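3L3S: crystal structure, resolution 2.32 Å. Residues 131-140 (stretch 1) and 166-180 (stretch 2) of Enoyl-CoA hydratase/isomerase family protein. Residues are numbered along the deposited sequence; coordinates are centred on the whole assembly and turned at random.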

ATOM      1  N   ALA B 131      13.313   4.514 -14.992  1.00 19.50           N
ATOM      2  CA  ALA B 131      12.898   4.573 -16.379  1.00 20.43           C
ATOM      3  C   ALA B 131      13.099   5.902 -17.087  1.00 21.06           C
ATOM      4  O   ALA B 131      13.344   6.935 -16.459  1.00 22.03           O
ATOM      5  CB  ALA B 131      11.445   4.131 -16.494  1.00 20.51           C
ATOM      6  N   SER B 132      13.050   5.832 -18.417  1.00 22.58           N
ATOM      7  CA  SER B 132      13.156   6.990 -19.307  1.00 22.11           C
ATOM      8  C   SER B 132      11.692   7.352 -19.585  1.00 22.72           C
ATOM      9  O   SER B 132      10.812   6.544 -19.282  1.00 23.31           O
ATOM     10  CB  SER B 132      13.871   6.591 -20.616  1.00 21.83           C
ATOM     11  OG  SER B 132      13.009   5.942 -21.547  1.00 22.57           O
ATOM     12  N   PRO B 133      11.403   8.561 -20.131  1.00 23.52           N
ATOM     13  CA  PRO B 133       9.997   8.903 -20.405  1.00 23.68           C
ATOM     14  C   PRO B 133       9.251   8.034 -21.414  1.00 23.44           C
ATOM     15  O   PRO B 133       8.045   7.846 -21.278  1.00 26.44           O
ATOM     16  CB  PRO B 133      10.086  10.349 -20.864  1.00 22.46           C
ATOM     17  CG  PRO B 133      11.159  10.872 -20.015  1.00 22.87           C
ATOM     18  CD  PRO B 133      12.215   9.794 -20.160  1.00 23.54           C
ATOM     19  N   ALA B 134       9.981   7.449 -22.363  1.00 25.35           N
ATOM     20  CA  ALA B 134       9.406   6.583 -23.401  1.00 26.17           C
ATOM     21  C   ALA B 134       9.011   5.174 -22.929  1.00 27.18           C
ATOM     22  O   ALA B 134       8.398   4.410 -23.683  1.00 28.44           O
ATOM     23  CB  ALA B 134      10.365   6.480 -24.568  1.00 28.43           C
ATOM     24  N   ALA B 135       9.336   4.851 -21.678  1.00 25.83           N
ATOM     25  CA  ALA B 135       9.036   3.544 -21.103  1.00 26.55           C
ATOM     26  C   ALA B 135       7.545   3.276 -20.886  1.00 26.22           C
ATOM     27  O   ALA B 135       6.837   4.080 -20.268  1.00 27.01           O
ATOM     28  CB  ALA B 135       9.813   3.342 -19.803  1.00 24.53           C
ATOM     29  N   ARG B 136       7.075   2.179 -21.484  1.00 26.43           N
ATOM     30  CA  ARG B 136       5.683   1.751 -21.379  1.00 26.83           C
ATOM     31  C   ARG B 136       5.615   0.444 -20.597  1.00 26.57           C
ATOM     32  O   ARG B 136       6.597  -0.297 -20.511  1.00 27.55           O
ATOM     33  CB  ARG B 136       5.014   1.647 -22.746  1.00 29.61           C
ATOM     34  CG  ARG B 136       4.829   2.998 -23.455  1.00 32.66           C
ATOM     35  CD  ARG B 136       4.300   2.831 -24.880  1.00 37.71           C
ATOM     36  NE  ARG B 136       4.986   1.759 -25.611  1.00 41.66           N
ATOM     37  CZ  ARG B 136       5.923   1.932 -26.542  1.00 44.70           C
ATOM     38  NH1 ARG B 136       6.324   3.150 -26.897  1.00 46.76           N
ATOM     39  NH2 ARG B 136       6.467   0.868 -27.118  1.00 46.25           N
ATOM     40  N   PHE B 137       4.490   0.238 -19.914  1.00 24.46           N
ATOM     41  CA  PHE B 137       4.301  -0.918 -19.038  1.00 23.74           C
ATOM     42  C   PHE B 137       2.995  -1.629 -19.337  1.00 24.10           C
ATOM     43  O   PHE B 137       1.945  -0.995 -19.461  1.00 25.44           O
ATOM     44  CB  PHE B 137       4.355  -0.457 -17.566  1.00 20.24           C
ATOM     45  CG  PHE B 137       5.565   0.385 -17.240  1.00 19.16           C
ATOM     46  CD1 PHE B 137       6.770  -0.220 -16.851  1.00 18.14           C
ATOM     47  CD2 PHE B 137       5.535   1.783 -17.412  1.00 16.29           C
ATOM     48  CE1 PHE B 137       7.939   0.557 -16.638  1.00 18.61           C
ATOM     49  CE2 PHE B 137       6.694   2.567 -17.211  1.00 16.90           C
ATOM     50  CZ  PHE B 137       7.893   1.960 -16.823  1.00 17.91           C
ATOM     51  N   CYS B 138       3.049  -2.956 -19.383  1.00 25.12           N
ATOM     52  CA  CYS B 138       1.867  -3.724 -19.721  1.00 27.24           C
ATOM     53  C   CYS B 138       1.801  -5.118 -19.129  1.00 27.15           C
ATOM     54  O   CYS B 138       2.815  -5.702 -18.742  1.00 25.56           O
ATOM     55  CB  CYS B 138       1.787  -3.839 -21.252  1.00 28.55           C
ATOM     56  SG  CYS B 138       0.304  -4.595 -21.907  1.00 36.27           S
ATOM     57  N   LEU B 139       0.561  -5.607 -19.054  1.00 27.88           N
ATOM     58  CA  LEU B 139       0.188  -6.955 -18.623  1.00 30.52           C
ATOM     59  C   LEU B 139      -0.896  -7.315 -19.676  1.00 32.35           C
ATOM     60  O   LEU B 139      -2.089  -7.184 -19.411  1.00 31.02           O
ATOM     61  CB  LEU B 139      -0.375  -6.980 -17.187  1.00 29.11           C
ATOM     62  CG  LEU B 139       0.533  -6.801 -15.963  1.00 29.35           C
ATOM     63  CD1 LEU B 139      -0.253  -7.065 -14.685  1.00 30.11           C
ATOM     64  CD2 LEU B 139       1.733  -7.727 -16.034  1.00 28.27           C
ATOM     65  N   PRO B 140      -0.478  -7.815 -20.872  1.00 35.70           N
ATOM     66  CA  PRO B 140      -1.353  -8.181 -21.998  1.00 36.64           C
ATOM     67  C   PRO B 140      -2.063  -9.535 -22.122  1.00 38.21           C
ATOM     68  O   PRO B 140      -2.564  -9.848 -23.203  1.00 39.96           O
ATOM     69  CB  PRO B 140      -0.427  -7.960 -23.185  1.00 35.53           C
ATOM     70  CG  PRO B 140       0.850  -8.563 -22.683  1.00 36.68           C
ATOM     71  CD  PRO B 140       0.931  -8.115 -21.225  1.00 35.84           C
ATOM     72  N   GLU B 166      -6.486  -3.023 -12.619  1.00 25.35           N
ATOM     73  CA  GLU B 166      -6.790  -2.404 -13.898  1.00 26.11           C
ATOM     74  C   GLU B 166      -5.839  -2.880 -14.992  1.00 26.62           C
ATOM     75  O   GLU B 166      -6.279  -3.123 -16.108  1.00 27.46           O
ATOM     76  CB  GLU B 166      -6.820  -0.873 -13.822  1.00 25.93           C
ATOM     77  CG  GLU B 166      -7.664  -0.251 -14.964  1.00 26.64           C
ATOM     78  CD  GLU B 166      -7.450   1.242 -15.164  1.00 27.32           C
ATOM     79  OE1 GLU B 166      -6.285   1.699 -15.182  1.00 26.48           O
ATOM     80  OE2 GLU B 166      -8.458   1.958 -15.326  1.00 27.65           O
HETATM   81  N   MSE B 167      -4.567  -3.100 -14.644  1.00 26.49           N
HETATM   82  CA  MSE B 167      -3.566  -3.564 -15.604  1.00 26.79           C
HETATM   83  C   MSE B 167      -3.887  -4.965 -16.093  1.00 26.40           C
HETATM   84  O   MSE B 167      -3.939  -5.214 -17.298  1.00 27.50           O
HETATM   85  CB  MSE B 167      -2.158  -3.585 -15.004  1.00 25.88           C
HETATM   86  CG  MSE B 167      -1.594  -2.272 -14.582  1.00 29.57           C
HETATM   87 SE   MSE B 167       0.316  -2.459 -14.267  1.00 43.88          SE
HETATM   88  CE  MSE B 167       0.938  -2.206 -16.094  1.00 36.34           C
ATOM     89  N   ALA B 168      -4.149  -5.852 -15.137  1.00 26.41           N
ATOM     90  CA  ALA B 168      -4.454  -7.251 -15.400  1.00 25.96           C
ATOM     91  C   ALA B 168      -5.762  -7.474 -16.154  1.00 26.47           C
ATOM     92  O   ALA B 168      -5.800  -8.277 -17.079  1.00 28.63           O
ATOM     93  CB  ALA B 168      -4.444  -8.024 -14.108  1.00 26.38           C
ATOM     94  N   LEU B 169      -6.809  -6.731 -15.791  1.00 28.50           N
ATOM     95  CA  LEU B 169      -8.115  -6.856 -16.442  1.00 29.42           C
ATOM     96  C   LEU B 169      -8.237  -6.217 -17.830  1.00 30.34           C
ATOM     97  O   LEU B 169      -8.796  -6.844 -18.736  1.00 31.12           O
ATOM     98  CB  LEU B 169      -9.244  -6.340 -15.543  1.00 28.59           C
ATOM     99  CG  LEU B 169      -9.606  -7.055 -14.234  1.00 28.73           C
ATOM    100  CD1 LEU B 169     -10.858  -6.405 -13.667  1.00 28.86           C
ATOM    101  CD2 LEU B 169      -9.830  -8.535 -14.431  1.00 29.03           C
ATOM    102  N   THR B 170      -7.706  -5.002 -18.007  1.00 29.71           N
ATOM    103  CA  THR B 170      -7.793  -4.311 -19.301  1.00 28.09           C
ATOM    104  C   THR B 170      -6.677  -4.619 -20.298  1.00 27.03           C
ATOM    105  O   THR B 170      -6.878  -4.466 -21.497  1.00 27.30           O
ATOM    106  CB  THR B 170      -7.898  -2.780 -19.155  1.00 27.65           C
ATOM    107  OG1 THR B 170      -6.655  -2.249 -18.693  1.00 30.32           O
ATOM    108  CG2 THR B 170      -8.996  -2.405 -18.194  1.00 29.95           C
ATOM    109  N   GLY B 171      -5.496  -4.990 -19.796  1.00 27.58           N
ATOM    110  CA  GLY B 171      -4.353  -5.306 -20.649  1.00 25.97           C
ATOM    111  C   GLY B 171      -3.731  -4.137 -21.407  1.00 27.01           C
ATOM    112  O   GLY B 171      -2.951  -4.335 -22.349  1.00 27.17           O
ATOM    113  N   ALA B 172      -4.055  -2.924 -20.966  1.00 25.97           N
ATOM    114  CA  ALA B 172      -3.586  -1.690 -21.582  1.00 26.50           C
ATOM    115  C   ALA B 172      -2.135  -1.345 -21.283  1.00 27.80           C
ATOM    116  O   ALA B 172      -1.553  -1.844 -20.318  1.00 28.29           O
ATOM    117  CB  ALA B 172      -4.486  -0.536 -21.162  1.00 28.20           C
ATOM    118  N   THR B 173      -1.546  -0.523 -22.153  1.00 28.54           N
ATOM    119  CA  THR B 173      -0.176  -0.068 -21.977  1.00 29.70           C
ATOM    120  C   THR B 173      -0.243   1.276 -21.257  1.00 28.97           C
ATOM    121  O   THR B 173      -1.063   2.139 -21.590  1.00 27.79           O
ATOM    122  CB  THR B 173       0.603   0.063 -23.310  1.00 31.82           C
ATOM    123  OG1 THR B 173      -0.070   0.974 -24.181  1.00 37.40           O
ATOM    124  CG2 THR B 173       0.735  -1.286 -23.998  1.00 32.48           C
ATOM    125  N   TYR B 174       0.575   1.394 -20.215  1.00 28.44           N
ATOM    126  CA  TYR B 174       0.646   2.581 -19.373  1.00 26.08           C
ATOM    127  C   TYR B 174       1.999   3.235 -19.530  1.00 26.02           C
ATOM    128  O   TYR B 174       3.003   2.536 -19.643  1.00 24.37           O
ATOM    129  CB  TYR B 174       0.430   2.181 -17.917  1.00 24.40           C
ATOM    130  CG  TYR B 174      -0.951   1.634 -17.622  1.00 23.61           C
ATOM    131  CD1 TYR B 174      -1.983   2.484 -17.171  1.00 23.46           C
ATOM    132  CD2 TYR B 174      -1.237   0.265 -17.780  1.00 23.15           C
ATOM    133  CE1 TYR B 174      -3.272   1.981 -16.876  1.00 21.82           C
ATOM    134  CE2 TYR B 174      -2.520  -0.248 -17.493  1.00 22.33           C
ATOM    135  CZ  TYR B 174      -3.526   0.620 -17.041  1.00 21.85           C
ATOM    136  OH  TYR B 174      -4.767   0.131 -16.760  1.00 24.86           O
ATOM    137  N   ASP B 175       2.025   4.569 -19.492  1.00 26.86           N
ATOM    138  CA  ASP B 175       3.267   5.336 -19.653  1.00 28.64           C
ATOM    139  C   ASP B 175       4.142   5.422 -18.394  1.00 28.95           C
ATOM    140  O   ASP B 175       3.799   4.852 -17.356  1.00 32.81           O
ATOM    141  CB  ASP B 175       2.982   6.739 -20.260  1.00 27.75           C
ATOM    142  CG  ASP B 175       2.039   7.617 -19.405  1.00 30.42           C
ATOM    143  OD1 ASP B 175       1.556   7.187 -18.337  1.00 33.10           O
ATOM    144  OD2 ASP B 175       1.779   8.769 -19.818  1.00 30.81           O
ATOM    145  N   ALA B 176       5.264   6.131 -18.500  1.00 27.82           N
ATOM    146  CA  ALA B 176       6.205   6.317 -17.396  1.00 27.45           C
ATOM    147  C   ALA B 176       5.652   7.167 -16.253  1.00 27.58           C
ATOM    148  O   ALA B 176       5.955   6.911 -15.083  1.00 27.62           O
ATOM    149  CB  ALA B 176       7.506   6.915 -17.908  1.00 27.33           C
ATOM    150  N   ASP B 177       4.832   8.160 -16.602  1.00 27.37           N
ATOM    151  CA  ASP B 177       4.226   9.059 -15.627  1.00 26.49           C
ATOM    152  C   ASP B 177       3.256   8.370 -14.681  1.00 26.15           C
ATOM    153  O   ASP B 177       3.294   8.623 -13.475  1.00 26.44           O
ATOM    154  CB  ASP B 177       3.567  10.252 -16.314  1.00 23.73           C
ATOM    155  CG  ASP B 177       4.581  11.251 -16.842  1.00 28.08           C
ATOM    156  OD1 ASP B 177       4.444  11.680 -18.007  1.00 30.78           O
ATOM    157  OD2 ASP B 177       5.513  11.617 -16.097  1.00 27.96           O
ATOM    158  N   TRP B 178       2.464   7.439 -15.222  1.00 25.46           N
ATOM    159  CA  TRP B 178       1.478   6.674 -14.455  1.00 25.48           C
ATOM    160  C   TRP B 178       2.239   5.738 -13.529  1.00 24.60           C
ATOM    161  O   TRP B 178       1.844   5.540 -12.389  1.00 22.12           O
ATOM    162  CB  TRP B 178       0.571   5.863 -15.403  1.00 27.37           C
ATOM    163  CG  TRP B 178      -0.552   5.076 -14.746  1.00 31.38           C
ATOM    164  CD1 TRP B 178      -1.833   5.508 -14.523  1.00 33.35           C
ATOM    165  CD2 TRP B 178      -0.489   3.735 -14.238  1.00 32.08           C
ATOM    166  NE1 TRP B 178      -2.567   4.522 -13.905  1.00 33.77           N
ATOM    167  CE2 TRP B 178      -1.772   3.424 -13.717  1.00 32.90           C
ATOM    168  CE3 TRP B 178       0.530   2.757 -14.172  1.00 33.76           C
ATOM    169  CZ2 TRP B 178      -2.069   2.168 -13.131  1.00 34.52           C
ATOM    170  CZ3 TRP B 178       0.240   1.503 -13.588  1.00 32.46           C
ATOM    171  CH2 TRP B 178      -1.054   1.225 -13.076  1.00 32.88           C
ATOM    172  N   ALA B 179       3.318   5.161 -14.058  1.00 23.71           N
ATOM    173  CA  ALA B 179       4.174   4.233 -13.328  1.00 24.46           C
ATOM    174  C   ALA B 179       4.895   4.879 -12.159  1.00 24.75           C
ATOM    175  O   ALA B 179       5.091   4.237 -11.127  1.00 25.77           O
ATOM    176  CB  ALA B 179       5.163   3.602 -14.251  1.00 23.53           C
ATOM    177  N   LEU B 180       5.287   6.142 -12.329  1.00 23.37           N
ATOM    178  CA  LEU B 180       5.963   6.893 -11.274  1.00 24.20           C
ATOM    179  C   LEU B 180       4.976   7.167 -10.133  1.00 25.40           C
ATOM    180  O   LEU B 180       5.285   6.913  -8.961  1.00 25.07           O
ATOM    181  CB  LEU B 180       6.540   8.209 -11.818  1.00 22.65           C
ATOM    182  CG  LEU B 180       7.295   9.109 -10.821  1.00 24.15           C
ATOM    183  CD1 LEU B 180       8.535   8.390 -10.314  1.00 21.73           C
ATOM    184  CD2 LEU B 180       7.652  10.455 -11.439  1.00 23.58           C
TER

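The two stretches run antiparallel and are joined in backbone by a single bridge, in which Phe137 and Tyr174 exchange both backbone hydrogen bonds: Phe137 N donates to Tyr174 O (2.8 Å) and Tyr174 N to Phe137 O (2.9 Å). The same carbonyls also take CA-H...O contacts, Arg136 CA to Tyr174 O at 3.3 Å and Thr173 CA to Phe137 O at 3.4 Å.

Phe137 leaves the backbone sideways, but its m rotamer (chi1 -51°) brings the ring to the start of the second helix. There Phe137 CE2 lies 3.5 Å from Ala179 CB, while Asp175 O and Ala176 CA sit at the ring edge. The closest apolar contact is with Ala179; Ala176 CB is more distant, 4.5 Å from Phe137 CE2. Asp175 caps that helix: with chi1 at 60° (p), its OD1 accepts a hydrogen bond from Trp178 N (3.3 Å).

Tyr174, also m at chi1, extends back along its own stretch, where its OH donates to Glu166 OE1 (2.7 Å), tying the loop to the preceding helix. On that helix, selenomethionine Met167 points its CA-to-CB bond toward the other stretch, and with chi3 at 85° (p) its CE lies 4.1 Å from Phe137 CB, an apolar contact. Leu139, m then t, places CD1 4.0 Å from Met167 CB and 4.3 Å from Ala168 CB, an apolar contact. Gly171, the first residue past the helix, leaves helical geometry with positive phi, which by itself favours glycine, and its CA approaches Leu139 O at 3.2 Å.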